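Long-range contacts in PBP5 (Haemophilus influenzae, PDB 3A3J), which removes the terminal D-alanine from the peptide side chains of cell-wall precursors, as a D-alanyl-D-alanine carboxypeptidase of the penicillin-binding protein family: residues 252-257 / 290-295; 11-16 / 23-28; 227-232 / 240-245; 286-291 / 330-335; 257-262 / 280-285. One frame throughout, in Å; residues are numbered along the deposited sequence.

Interaction 1: 252-257 / 290-295; sequences NFETFK and IPKGKQ
The phenyl ring of F256 is met over one face by Q295, whose CG, anti to the backbone N (chi1 -168°), stands 3.7 Å from the ring centroid and only 8° off the normal, a CH-pi contact centred on the ring. Beyond CG the Q295 chain is extended, and the two side chains reach toward each other tip to tip. The amide continues over the same ring, its plane turned 25° from it in a stack, with NE2 toward the CD1 side. At the ring edge I290 CD1 is modelled too close for its position to be trusted. The carboxylate of E254 reaches the type II turn from P291 to K294: OE1 accepts from G293 N at 3.0 Å, the N-H approaching from above the carboxylate plane. CG of E254 rests against I290 CG1 at 3.5 Å, since the two side chains leave the same face of the sheet. Their backbones are paired in both directions, E254 N to I290 O at 3.0 Å and I290 N to E254 O at 2.9 Å, and K292 N adds a bond to N252 O at 3.1 Å. This antiparallel pairing lies within the C-terminal domain, where strand 253-259 follows directly on helix 235-252; F253 lies edge-to-face with W248 of that helix, and the turn after strand 286-291 places K294 against L326 of strand 318-326.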
# COMPACT_ATOMS: atom_id res chain seq x y z
N ASN A 252 -16.47 -1.26 -13.19
CA ASN A 252 -17.56 -0.57 -12.57
C ASN A 252 -17.28 0.81 -11.92
O ASN A 252 -18.20 1.43 -11.40
CB ASN A 252 -18.15 -1.47 -11.50
CG ASN A 252 -18.94 -2.62 -12.10
OD1 ASN A 252 -18.39 -3.70 -12.39
ND2 ASN A 252 -20.23 -2.40 -12.28
N PHE A 253 -16.06 1.30 -11.90
CA PHE A 253 -15.85 2.46 -11.06
C PHE A 253 -14.79 3.23 -11.76
O PHE A 253 -14.17 2.73 -12.64
CB PHE A 253 -15.33 2.06 -9.70
CG PHE A 253 -16.35 1.38 -8.79
CD1 PHE A 253 -17.10 2.12 -7.89
CD2 PHE A 253 -16.48 0.01 -8.80
CE1 PHE A 253 -18.03 1.49 -7.02
CE2 PHE A 253 -17.39 -0.65 -7.95
CZ PHE A 253 -18.17 0.09 -7.05
N GLU A 254 -14.63 4.49 -11.38
CA GLU A 254 -13.60 5.29 -11.96
C GLU A 254 -13.18 6.22 -10.85
O GLU A 254 -13.90 6.35 -9.82
CB GLU A 254 -14.15 6.11 -13.12
CG GLU A 254 -15.37 6.92 -12.75
CD GLU A 254 -15.94 7.64 -13.96
OE1 GLU A 254 -15.77 7.13 -15.09
OE2 GLU A 254 -16.57 8.72 -13.77
N THR A 255 -12.05 6.88 -11.07
CA THR A 255 -11.43 7.69 -10.06
C THR A 255 -11.00 9.00 -10.70
O THR A 255 -10.44 9.02 -11.75
CB THR A 255 -10.23 6.94 -9.43
OG1 THR A 255 -10.76 5.99 -8.48
CG2 THR A 255 -9.26 7.90 -8.73
N PHE A 256 -11.30 10.11 -10.08
CA PHE A 256 -10.80 11.33 -10.65
C PHE A 256 -10.39 12.34 -9.58
O PHE A 256 -10.83 12.31 -8.43
CB PHE A 256 -11.78 11.94 -11.69
CG PHE A 256 -12.97 12.66 -11.09
CD1 PHE A 256 -13.01 14.06 -11.04
CD2 PHE A 256 -14.05 11.95 -10.59
CE1 PHE A 256 -14.12 14.75 -10.49
CE2 PHE A 256 -15.15 12.61 -10.04
CZ PHE A 256 -15.18 14.02 -9.98
N LYS A 257 -9.50 13.20 -10.00
CA LYS A 257 -8.93 14.20 -9.15
C LYS A 257 -9.94 15.34 -8.98
O LYS A 257 -10.33 15.97 -9.96
CB LYS A 257 -7.64 14.68 -9.81
CG LYS A 257 -6.80 15.49 -8.85
CD LYS A 257 -5.67 16.18 -9.59
CE LYS A 257 -4.41 15.38 -9.44
NZ LYS A 257 -3.23 16.00 -10.09
N ILE A 290 -16.05 6.99 -7.97
CA ILE A 290 -17.51 7.00 -8.24
C ILE A 290 -17.90 5.91 -9.23
O ILE A 290 -17.04 5.38 -9.90
CB ILE A 290 -17.88 8.36 -8.87
CG1 ILE A 290 -17.11 8.52 -10.20
CG2 ILE A 290 -17.59 9.50 -7.87
CD1 ILE A 290 -16.36 9.85 -10.38
N PRO A 291 -19.21 5.59 -9.36
CA PRO A 291 -19.58 4.67 -10.43
C PRO A 291 -19.04 5.18 -11.73
O PRO A 291 -18.98 6.40 -11.94
CB PRO A 291 -21.11 4.68 -10.39
CG PRO A 291 -21.39 4.85 -8.92
CD PRO A 291 -20.34 5.86 -8.44
N LYS A 292 -18.58 4.26 -12.58
CA LYS A 292 -18.05 4.61 -13.90
C LYS A 292 -19.10 5.39 -14.70
O LYS A 292 -20.30 5.20 -14.53
CB LYS A 292 -17.73 3.33 -14.67
CG LYS A 292 -16.61 3.48 -15.69
CD LYS A 292 -16.67 2.33 -16.68
CE LYS A 292 -15.33 1.60 -16.80
NZ LYS A 292 -14.28 2.48 -17.40
N GLY A 293 -18.65 6.26 -15.59
CA GLY A 293 -19.60 7.02 -16.35
C GLY A 293 -20.22 8.25 -15.68
O GLY A 293 -20.73 9.09 -16.39
N LYS A 294 -20.14 8.37 -14.34
CA LYS A 294 -20.88 9.36 -13.53
C LYS A 294 -20.17 10.69 -13.19
O LYS A 294 -20.66 11.49 -12.35
CB LYS A 294 -21.33 8.74 -12.19
CG LYS A 294 -22.23 7.48 -12.26
CD LYS A 294 -23.72 7.80 -12.35
CE LYS A 294 -24.43 6.69 -13.15
NZ LYS A 294 -25.86 6.59 -12.87
N GLN A 295 -19.03 10.94 -13.81
CA GLN A 295 -18.29 12.12 -13.44
C GLN A 295 -19.04 13.45 -13.61
O GLN A 295 -18.97 14.32 -12.71
CB GLN A 295 -17.00 12.21 -14.22
CG GLN A 295 -16.12 13.28 -13.62
CD GLN A 295 -14.72 13.20 -14.19
OE1 GLN A 295 -14.36 12.21 -14.85
NE2 GLN A 295 -13.92 14.23 -13.95

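Interaction 2: 11-16 / 23-28; sequences TYVLMD and LTALNP
An antiparallel pairing at the edge of the five-stranded sheet of the carboxypeptidase domain joins strand 11-16 to 25-26, the outermost strand on that side. Y12 and L26 form a hydrogen-bonded pair: Y12 N donates to L26 O at 3.1 Å, in the carbonyl plane, and L26 N returns a bond to Y12 O, also at 3.1 Å. CG of Y12 sits between its own backbone N and carbonyl carbon (chi1 65°), and the phenol ring folds back over the partner strand. One ring face lies on the backbone, with L26 N 3.8 Å above the plane over the centre and L26 CB against the CE2 side, while T24 CG2 stands at the edge, 4.1 Å from CE1. On the other face of the sheet V13 CG2 meets A25 CB at 4.0 Å, and P28 CB closes in on the same methyl. Farther along, L14 N bonds to T24 O, and L14 O receives L23 N at 3.0 Å through a bent bond; L14 CD2 packs against L23 CB at 4.0 Å. Y12 and L14 both lie under helix 235-252, touching L245 and L246, whereas V13 faces A151 and A155 of helix 151-164. A central antiparallel sheet flanked by helices in this way is the hallmark of the serine beta-lactamase and penicillin-binding protein fold.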
# COMPACT_ATOMS: atom_id res chain seq x y z
N THR A 11 -11.37 -13.62 3.56
CA THR A 11 -11.27 -12.22 3.85
C THR A 11 -10.76 -11.61 2.57
O THR A 11 -10.03 -12.30 1.86
CB THR A 11 -10.12 -12.03 4.91
OG1 THR A 11 -10.61 -12.27 6.22
CG2 THR A 11 -9.47 -10.77 4.80
N TYR A 12 -11.09 -10.35 2.28
CA TYR A 12 -10.55 -9.65 1.16
C TYR A 12 -10.91 -8.18 1.14
O TYR A 12 -11.86 -7.73 1.80
CB TYR A 12 -11.06 -10.27 -0.15
CG TYR A 12 -12.57 -10.17 -0.42
CD1 TYR A 12 -13.14 -9.04 -1.02
CD2 TYR A 12 -13.39 -11.22 -0.13
CE1 TYR A 12 -14.54 -8.99 -1.31
CE2 TYR A 12 -14.69 -11.19 -0.41
CZ TYR A 12 -15.28 -10.10 -1.00
OH TYR A 12 -16.64 -10.18 -1.21
N VAL A 13 -10.19 -7.41 0.37
CA VAL A 13 -10.53 -6.03 0.30
C VAL A 13 -10.13 -5.62 -1.10
O VAL A 13 -9.18 -6.21 -1.65
CB VAL A 13 -9.74 -5.19 1.36
CG1 VAL A 13 -8.44 -4.72 0.79
CG2 VAL A 13 -10.51 -3.97 1.73
N LEU A 14 -10.84 -4.64 -1.69
CA LEU A 14 -10.39 -4.04 -2.92
C LEU A 14 -10.41 -2.53 -2.65
O LEU A 14 -11.38 -2.05 -2.03
CB LEU A 14 -11.42 -4.31 -4.04
CG LEU A 14 -11.15 -3.59 -5.39
CD1 LEU A 14 -9.79 -4.13 -5.97
CD2 LEU A 14 -12.25 -3.81 -6.47
N MET A 15 -9.44 -1.76 -3.14
CA MET A 15 -9.37 -0.37 -2.72
C MET A 15 -8.71 0.40 -3.85
O MET A 15 -7.78 -0.10 -4.44
CB MET A 15 -8.57 -0.25 -1.39
CG MET A 15 -7.93 1.12 -1.14
SD MET A 15 -6.65 1.26 0.20
CE MET A 15 -5.21 1.73 -0.68
N ASP A 16 -9.20 1.59 -4.16
CA ASP A 16 -8.55 2.47 -5.11
C ASP A 16 -7.31 3.05 -4.44
O ASP A 16 -7.40 3.60 -3.33
CB ASP A 16 -9.47 3.65 -5.51
CG ASP A 16 -8.84 4.56 -6.53
OD1 ASP A 16 -8.99 4.35 -7.78
OD2 ASP A 16 -8.10 5.45 -6.11
N LEU A 23 -13.77 -0.29 -2.42
CA LEU A 23 -14.83 -0.57 -3.36
C LEU A 23 -15.68 -1.77 -2.97
O LEU A 23 -16.88 -1.77 -3.23
CB LEU A 23 -14.25 -0.80 -4.73
CG LEU A 23 -13.74 0.45 -5.42
CD1 LEU A 23 -12.73 1.08 -4.59
CD2 LEU A 23 -13.15 0.17 -6.80
N THR A 24 -15.08 -2.79 -2.37
CA THR A 24 -15.85 -3.95 -1.85
C THR A 24 -14.98 -4.64 -0.76
O THR A 24 -13.83 -4.35 -0.71
CB THR A 24 -16.33 -4.93 -3.00
OG1 THR A 24 -17.17 -5.91 -2.43
CG2 THR A 24 -15.19 -5.69 -3.73
N ALA A 25 -15.55 -5.45 0.15
CA ALA A 25 -14.76 -6.06 1.23
C ALA A 25 -15.55 -7.19 1.91
O ALA A 25 -16.77 -7.19 1.90
CB ALA A 25 -14.32 -5.00 2.27
N LEU A 26 -14.83 -8.15 2.48
CA LEU A 26 -15.40 -9.17 3.37
C LEU A 26 -14.41 -9.32 4.54
O LEU A 26 -13.24 -9.60 4.31
CB LEU A 26 -15.56 -10.49 2.62
CG LEU A 26 -15.95 -11.66 3.52
CD1 LEU A 26 -17.32 -11.34 4.16
CD2 LEU A 26 -15.97 -12.99 2.81
N ASN A 27 -14.87 -9.08 5.78
CA ASN A 27 -14.06 -9.10 7.01
C ASN A 27 -12.71 -8.42 6.83
O ASN A 27 -11.70 -9.02 7.09
CB ASN A 27 -13.78 -10.53 7.44
CG ASN A 27 -15.03 -11.33 7.57
OD1 ASN A 27 -15.98 -10.87 8.17
ND2 ASN A 27 -15.04 -12.54 7.01
N PRO A 28 -12.72 -7.17 6.41
CA PRO A 28 -11.49 -6.51 6.05
C PRO A 28 -10.55 -6.34 7.26
O PRO A 28 -9.36 -6.09 7.05
CB PRO A 28 -11.95 -5.12 5.55
CG PRO A 28 -13.36 -4.93 6.11
CD PRO A 28 -13.94 -6.31 6.25

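Interaction 3: 227-232 / 240-245; sequences SVVMGV and VESKKL
V229, S227 and S242 carry the larger part of this buried packing of strand 227-230 against helix 240-245, with L245 close behind. V229 turns both methyls to the helix: CG1 lies 3.8 Å from L245 CD1, the two side chains sliding past each other in opposite directions, and CG2 lies 3.7 Å from S242 OG. The V229 rotamer, CG1 anti to the carbonyl carbon (chi1 -56°), sets the methyls side by side toward these two partners. S227, two residues earlier and on the same face of the strand, approaches S242 through a water. That water stands 2.9 Å from S227 OG but only 2.5 Å from S242 OG, a short distance that makes the bridge between the hydroxyls, themselves 4.0 Å apart, less certain. The secure bond of S242 OG is the one to R238 O within its own helix, to which the water probably adds a second. This polar link lies beside an otherwise apolar patch, where S227 CB also approaches L245 CD1. The short strand and helix segments run at 145°, roughly antiparallel, their axes 8.5 Å apart. Strand 224-232 is the middle one of five, bonded to strand 11-16 on one side and 210-218 on the other; helix 235-252 packs on one face of this sheet, while V228 and M230 touch helix 151-164 on the opposite face.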
# COMPACT_ATOMS: atom_id res chain seq x y z
N SER A 227 -5.81 -5.16 -4.58
CA SER A 227 -6.69 -6.14 -3.94
C SER A 227 -5.94 -6.97 -2.93
O SER A 227 -4.72 -7.14 -3.10
CB SER A 227 -7.23 -7.11 -5.01
OG SER A 227 -6.17 -7.67 -5.87
N VAL A 228 -6.66 -7.56 -1.97
CA VAL A 228 -6.07 -8.44 -1.04
C VAL A 228 -7.08 -9.55 -0.82
O VAL A 228 -8.22 -9.28 -0.54
CB VAL A 228 -5.73 -7.75 0.38
CG1 VAL A 228 -5.05 -8.72 1.30
CG2 VAL A 228 -4.87 -6.48 0.19
N VAL A 229 -6.66 -10.81 -0.96
CA VAL A 229 -7.49 -11.93 -0.58
C VAL A 229 -6.72 -12.83 0.43
O VAL A 229 -5.51 -13.05 0.29
CB VAL A 229 -7.92 -12.78 -1.86
CG1 VAL A 229 -8.61 -11.86 -2.87
CG2 VAL A 229 -6.67 -13.43 -2.56
N MET A 230 -7.43 -13.35 1.42
CA MET A 230 -6.80 -14.13 2.40
C MET A 230 -7.63 -15.36 2.59
O MET A 230 -8.85 -15.31 2.40
CB MET A 230 -6.70 -13.33 3.73
CG MET A 230 -5.66 -12.28 3.63
SD MET A 230 -5.69 -11.00 4.93
CE MET A 230 -3.92 -10.77 5.04
N GLY A 231 -6.98 -16.45 2.99
CA GLY A 231 -7.67 -17.71 3.26
C GLY A 231 -8.38 -18.24 2.02
O GLY A 231 -9.51 -18.66 2.13
N VAL A 232 -7.72 -18.20 0.84
CA VAL A 232 -8.24 -18.83 -0.37
C VAL A 232 -7.82 -20.32 -0.40
O VAL A 232 -6.65 -20.63 -0.11
CB VAL A 232 -7.72 -18.12 -1.64
CG1 VAL A 232 -8.45 -18.66 -2.90
CG2 VAL A 232 -7.97 -16.63 -1.55
N VAL A 240 -7.22 -16.16 -9.53
CA VAL A 240 -8.54 -16.01 -10.12
C VAL A 240 -9.45 -14.99 -9.33
O VAL A 240 -10.00 -14.10 -9.90
CB VAL A 240 -9.27 -17.38 -10.28
CG1 VAL A 240 -10.71 -17.14 -10.66
CG2 VAL A 240 -8.62 -18.26 -11.40
N GLU A 241 -9.64 -15.21 -8.03
CA GLU A 241 -10.42 -14.31 -7.20
C GLU A 241 -9.85 -12.88 -7.23
O GLU A 241 -10.61 -11.91 -7.17
CB GLU A 241 -10.50 -14.83 -5.79
CG GLU A 241 -11.07 -16.19 -5.69
CD GLU A 241 -12.41 -16.25 -6.45
OE1 GLU A 241 -13.39 -15.65 -5.99
OE2 GLU A 241 -12.49 -16.91 -7.50
N SER A 242 -8.53 -12.74 -7.34
CA SER A 242 -7.97 -11.42 -7.33
C SER A 242 -8.35 -10.74 -8.62
O SER A 242 -8.76 -9.57 -8.62
CB SER A 242 -6.45 -11.44 -7.19
OG SER A 242 -6.14 -11.70 -5.84
N LYS A 243 -8.09 -11.43 -9.74
CA LYS A 243 -8.44 -10.91 -11.06
C LYS A 243 -9.95 -10.57 -11.11
O LYS A 243 -10.34 -9.56 -11.66
CB LYS A 243 -8.05 -11.91 -12.14
CG LYS A 243 -8.35 -11.43 -13.54
CD LYS A 243 -7.54 -12.18 -14.60
CE LYS A 243 -8.23 -11.99 -15.98
NZ LYS A 243 -7.33 -12.26 -17.16
N LYS A 244 -10.78 -11.38 -10.48
CA LYS A 244 -12.19 -11.06 -10.38
C LYS A 244 -12.46 -9.69 -9.69
O LYS A 244 -13.32 -8.88 -10.13
CB LYS A 244 -12.94 -12.16 -9.63
CG LYS A 244 -13.46 -13.33 -10.53
CD LYS A 244 -14.32 -14.34 -9.78
CE LYS A 244 -14.08 -15.79 -10.30
NZ LYS A 244 -14.70 -16.71 -9.33
N LEU A 245 -11.80 -9.46 -8.55
CA LEU A 245 -11.92 -8.18 -7.85
C LEU A 245 -11.44 -7.04 -8.72
O LEU A 245 -12.13 -6.02 -8.87
CB LEU A 245 -11.13 -8.19 -6.55
CG LEU A 245 -11.91 -8.97 -5.50
CD1 LEU A 245 -10.92 -9.24 -4.32
CD2 LEU A 245 -13.11 -8.12 -4.98
O HOH W 1 -5.46 -9.94 -4.27

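Interaction 4: 286-291 / 330-335; sequences HFITIP and DIASAN
Two layers of the C-terminal beta domain meet face to face where H286, I288 and I290 of strand 286-291 pack on I331, A332 and A334 of strand 329-338. The strands belong to different sheets and run antiparallel at 174°, their axes 7.9 Å apart, so that side chains make the contact. Packing is tightest at the H286 end. With CG anti to the backbone N (chi1 -170°), the imidazole is carried toward A334 and receives its methyl over one face: CB lies 3.5 Å from the ring centroid, 16° off the normal, offset toward the rim beside ND1 and CE1. I288 CG2 sits at the ring edge, in its plane. The same I288 methyl also reaches A332 CB at 3.7 Å, linking the imidazole to the middle of the interface. Toward I331 the layers stand wider apart: I288 CD1 and I331 CD1 approach only to 4.4 Å, and the CA atoms of I290 and I331 are 8.2 Å apart, against 6.9 Å for I288 and A332. I331 and A332 form a classic beta bulge facing Y324. On the outer side S333 points away from the other layer, its side chain touching K321 of strand 318-326, and D330 is salt-bridged to R301. One close methyl contact remains at the wider end, where the I290 and I331 side chains cross obliquely, I331 CD1 meeting I290 CG2 at 3.7 Å.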
# COMPACT_ATOMS: atom_id res chain seq x y z
N HIS A 286 -6.55 15.67 -4.33
CA HIS A 286 -7.60 14.86 -3.74
C HIS A 286 -8.28 14.11 -4.87
O HIS A 286 -8.29 14.61 -6.00
CB HIS A 286 -8.67 15.71 -3.04
CG HIS A 286 -9.61 14.91 -2.22
ND1 HIS A 286 -9.39 14.64 -0.88
CD2 HIS A 286 -10.77 14.28 -2.54
CE1 HIS A 286 -10.37 13.87 -0.42
NE2 HIS A 286 -11.22 13.63 -1.41
N PHE A 287 -8.83 12.93 -4.56
CA PHE A 287 -9.31 12.01 -5.62
C PHE A 287 -10.53 11.37 -5.09
O PHE A 287 -10.61 11.10 -3.90
CB PHE A 287 -8.31 10.89 -5.97
CG PHE A 287 -7.00 11.38 -6.55
CD1 PHE A 287 -6.84 11.51 -7.92
CD2 PHE A 287 -5.92 11.63 -5.72
CE1 PHE A 287 -5.66 11.92 -8.46
CE2 PHE A 287 -4.74 12.06 -6.26
CZ PHE A 287 -4.59 12.21 -7.62
N ILE A 288 -11.50 11.12 -5.95
CA ILE A 288 -12.64 10.40 -5.45
C ILE A 288 -12.94 9.24 -6.37
O ILE A 288 -12.51 9.21 -7.53
CB ILE A 288 -13.89 11.32 -5.20
CG1 ILE A 288 -14.45 11.86 -6.52
CG2 ILE A 288 -13.54 12.43 -4.22
CD1 ILE A 288 -15.98 12.24 -6.40
N THR A 289 -13.64 8.26 -5.85
CA THR A 289 -14.01 7.14 -6.65
C THR A 289 -15.54 7.05 -6.74
O THR A 289 -16.23 7.01 -5.74
CB THR A 289 -13.41 5.84 -6.01
OG1 THR A 289 -11.98 5.95 -5.96
CG2 THR A 289 -13.85 4.58 -6.79
N ILE A 290 -16.05 6.99 -7.97
CA ILE A 290 -17.51 7.00 -8.24
C ILE A 290 -17.90 5.91 -9.23
O ILE A 290 -17.04 5.38 -9.90
CB ILE A 290 -17.88 8.36 -8.87
CG1 ILE A 290 -17.11 8.52 -10.20
CG2 ILE A 290 -17.59 9.50 -7.87
CD1 ILE A 290 -16.36 9.85 -10.38
N PRO A 291 -19.21 5.59 -9.36
CA PRO A 291 -19.58 4.67 -10.43
C PRO A 291 -19.04 5.18 -11.73
O PRO A 291 -18.98 6.40 -11.94
CB PRO A 291 -21.11 4.68 -10.39
CG PRO A 291 -21.39 4.85 -8.92
CD PRO A 291 -20.34 5.86 -8.44
N ASP A 330 -24.42 12.48 -0.55
CA ASP A 330 -23.09 13.01 -0.32
C ASP A 330 -22.08 11.91 -0.27
O ASP A 330 -22.04 11.13 0.67
CB ASP A 330 -23.09 13.87 0.92
CG ASP A 330 -23.65 15.22 0.64
OD1 ASP A 330 -23.98 15.48 -0.56
OD2 ASP A 330 -23.73 16.01 1.60
N ILE A 331 -21.26 11.85 -1.31
CA ILE A 331 -20.51 10.65 -1.51
C ILE A 331 -19.10 10.73 -0.98
O ILE A 331 -18.52 9.71 -0.61
CB ILE A 331 -20.57 10.21 -2.97
CG1 ILE A 331 -19.88 11.20 -3.89
CG2 ILE A 331 -22.06 10.02 -3.41
CD1 ILE A 331 -19.93 10.71 -5.29
N ALA A 332 -18.57 11.95 -0.87
CA ALA A 332 -17.15 12.18 -0.60
C ALA A 332 -16.90 13.66 -0.27
O ALA A 332 -17.50 14.53 -0.90
CB ALA A 332 -16.33 11.81 -1.83
N SER A 333 -15.98 13.94 0.64
CA SER A 333 -15.68 15.31 1.05
C SER A 333 -14.17 15.49 1.19
O SER A 333 -13.42 14.55 1.01
CB SER A 333 -16.38 15.63 2.37
OG SER A 333 -15.50 15.46 3.46
N ALA A 334 -13.71 16.69 1.52
CA ALA A 334 -12.30 16.99 1.63
C ALA A 334 -12.14 18.40 2.17
O ALA A 334 -12.93 19.28 1.83
CB ALA A 334 -11.68 16.93 0.28
N ASN A 335 -11.11 18.64 2.96
CA ASN A 335 -10.92 19.92 3.57
C ASN A 335 -10.71 21.03 2.57
O ASN A 335 -10.23 20.81 1.49
CB ASN A 335 -9.76 19.88 4.57
CG ASN A 335 -10.06 19.01 5.73
OD1 ASN A 335 -11.23 18.71 6.02
ND2 ASN A 335 -9.03 18.61 6.42

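Interaction 5: 257-262 / 280-285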
# COMPACT_ATOMS: atom_id res chain seq x y z
N LYS A 257 -9.50 13.20 -10.00
CA LYS A 257 -8.93 14.20 -9.15
C LYS A 257 -9.94 15.34 -8.98
O LYS A 257 -10.33 15.97 -9.96
CB LYS A 257 -7.64 14.68 -9.81
CG LYS A 257 -6.80 15.49 -8.85
CD LYS A 257 -5.67 16.18 -9.59
CE LYS A 257 -4.41 15.38 -9.44
NZ LYS A 257 -3.23 16.00 -10.09
N THR A 258 -10.40 15.60 -7.76
CA THR A 258 -11.24 16.76 -7.55
C THR A 258 -10.49 17.99 -7.07
O THR A 258 -11.01 19.10 -7.18
CB THR A 258 -12.33 16.50 -6.55
OG1 THR A 258 -11.72 16.19 -5.30
CG2 THR A 258 -13.23 15.35 -7.01
N LEU A 259 -9.31 17.82 -6.49
CA LEU A 259 -8.48 18.97 -6.11
C LEU A 259 -7.02 18.79 -6.47
O LEU A 259 -6.46 17.69 -6.31
CB LEU A 259 -8.60 19.30 -4.62
CG LEU A 259 -9.99 19.59 -4.04
CD1 LEU A 259 -10.01 19.29 -2.51
CD2 LEU A 259 -10.39 21.03 -4.35
N GLU A 260 -6.42 19.87 -6.93
CA GLU A 260 -5.02 19.94 -7.23
C GLU A 260 -4.26 20.81 -6.22
O GLU A 260 -4.62 21.98 -6.00
CB GLU A 260 -4.83 20.51 -8.64
CG GLU A 260 -3.41 20.81 -8.98
CD GLU A 260 -3.31 21.54 -10.32
OE1 GLU A 260 -4.14 21.26 -11.20
OE2 GLU A 260 -2.41 22.39 -10.50
N ALA A 261 -3.19 20.23 -5.64
CA ALA A 261 -2.32 20.85 -4.62
C ALA A 261 -1.96 22.26 -4.98
O ALA A 261 -1.48 22.51 -6.09
CB ALA A 261 -1.01 20.03 -4.45
N GLY A 262 -2.19 23.21 -4.07
CA GLY A 262 -1.70 24.56 -4.29
C GLY A 262 -2.60 25.41 -5.15
O GLY A 262 -2.43 26.62 -5.20
N LEU A 280 -9.30 30.38 -1.59
CA LEU A 280 -9.48 29.09 -0.94
C LEU A 280 -9.01 27.99 -1.89
O LEU A 280 -9.02 28.18 -3.11
CB LEU A 280 -10.97 28.87 -0.63
CG LEU A 280 -11.64 29.96 0.25
CD1 LEU A 280 -13.08 29.65 0.48
CD2 LEU A 280 -10.86 30.23 1.58
N GLY A 281 -8.67 26.83 -1.35
CA GLY A 281 -8.27 25.67 -2.14
C GLY A 281 -7.80 24.58 -1.21
O GLY A 281 -8.32 24.49 -0.07
N ALA A 282 -6.82 23.78 -1.68
CA ALA A 282 -6.21 22.64 -0.95
C ALA A 282 -4.71 22.58 -1.26
O ALA A 282 -4.26 22.84 -2.38
CB ALA A 282 -6.90 21.31 -1.29
N PHE A 283 -3.91 22.33 -0.24
CA PHE A 283 -2.47 22.23 -0.45
C PHE A 283 -2.05 20.79 -0.86
O PHE A 283 -0.86 20.54 -1.13
CB PHE A 283 -1.69 22.79 0.77
CG PHE A 283 -1.65 24.30 0.79
CD1 PHE A 283 -0.86 25.01 -0.14
CD2 PHE A 283 -2.49 25.01 1.63
CE1 PHE A 283 -0.84 26.43 -0.16
CE2 PHE A 283 -2.50 26.40 1.63
CZ PHE A 283 -1.67 27.12 0.72
N MET A 284 -3.01 19.87 -0.92
CA MET A 284 -2.75 18.54 -1.50
C MET A 284 -3.83 18.09 -2.47
O MET A 284 -5.02 18.53 -2.36
CB MET A 284 -2.57 17.51 -0.41
CG MET A 284 -1.06 17.35 -0.00
SD MET A 284 -0.70 15.90 1.09
CE MET A 284 -1.15 14.48 0.04
N ASP A 285 -3.42 17.23 -3.41
CA ASP A 285 -4.33 16.62 -4.41
C ASP A 285 -5.40 15.87 -3.70
O ASP A 285 -5.20 15.49 -2.59
CB ASP A 285 -3.56 15.61 -5.25
CG ASP A 285 -2.72 16.26 -6.30
OD1 ASP A 285 -2.74 17.49 -6.44
OD2 ASP A 285 -2.04 15.50 -7.02
O HOH W 2 -6.80 23.23 -4.70
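D285 is gripped through both carboxylate oxygens by 257-262. Its OD1 accepts from A261 N at 2.9 Å in a nearly straight bond (174°), the donor lying nearly along the C-O axis, while OD2 forms a weak salt bridge with K257 NZ at 3.3 Å. The K257 chain bends at chi3 as the two side chains cross. A261 CB lies over the backbone of 283-284, 3.4 Å from F283 O. The next amide, G262 N, donates to A282 O at 2.7 Å in the plane of that carbonyl. G262 has the positive phi (83°) that suits glycine at this corner. Two loops of the C-terminal beta domain are tied together here, one leaving strand 253-259 past the classic bulge of T258 and L259 opposite H286, the other joining strand 277-281 to strand 286-291. A water lies between E260 O (2.8 Å, probably as donor) and A282 N, from which it accepts at 3.1 Å. F283 N is hydrogen-bonded to the Q337 side chain, and T258 OG1 to Y324 OH. L259 CD1 packs on A282 CB at 3.9 Å.

Interactions 2 and 3 share the central sheet of the carboxypeptidase domain, strands 11-16 and 224-232 being neighbours, with centres 9 Å apart. Interactions 1, 4 and 5 lie in the C-terminal domain: 1 and 4 both use strand 286-291, and 1 and 5 both use strand 253-259. One place where the domains meet is at D16 OD1 of interaction 2, which lies 2.5 Å from T255 OG1 of interaction 1; that hydroxyl in turn is 2.8 Å from T289 OG1 of interaction 4, and both are probable hydrogen bonds. Interaction 3 comes nearest a functional residue, with the S242 side chain about 11 Å from that of K202, the probable substrate-binding lysine; the other four lie away from the annotated sites.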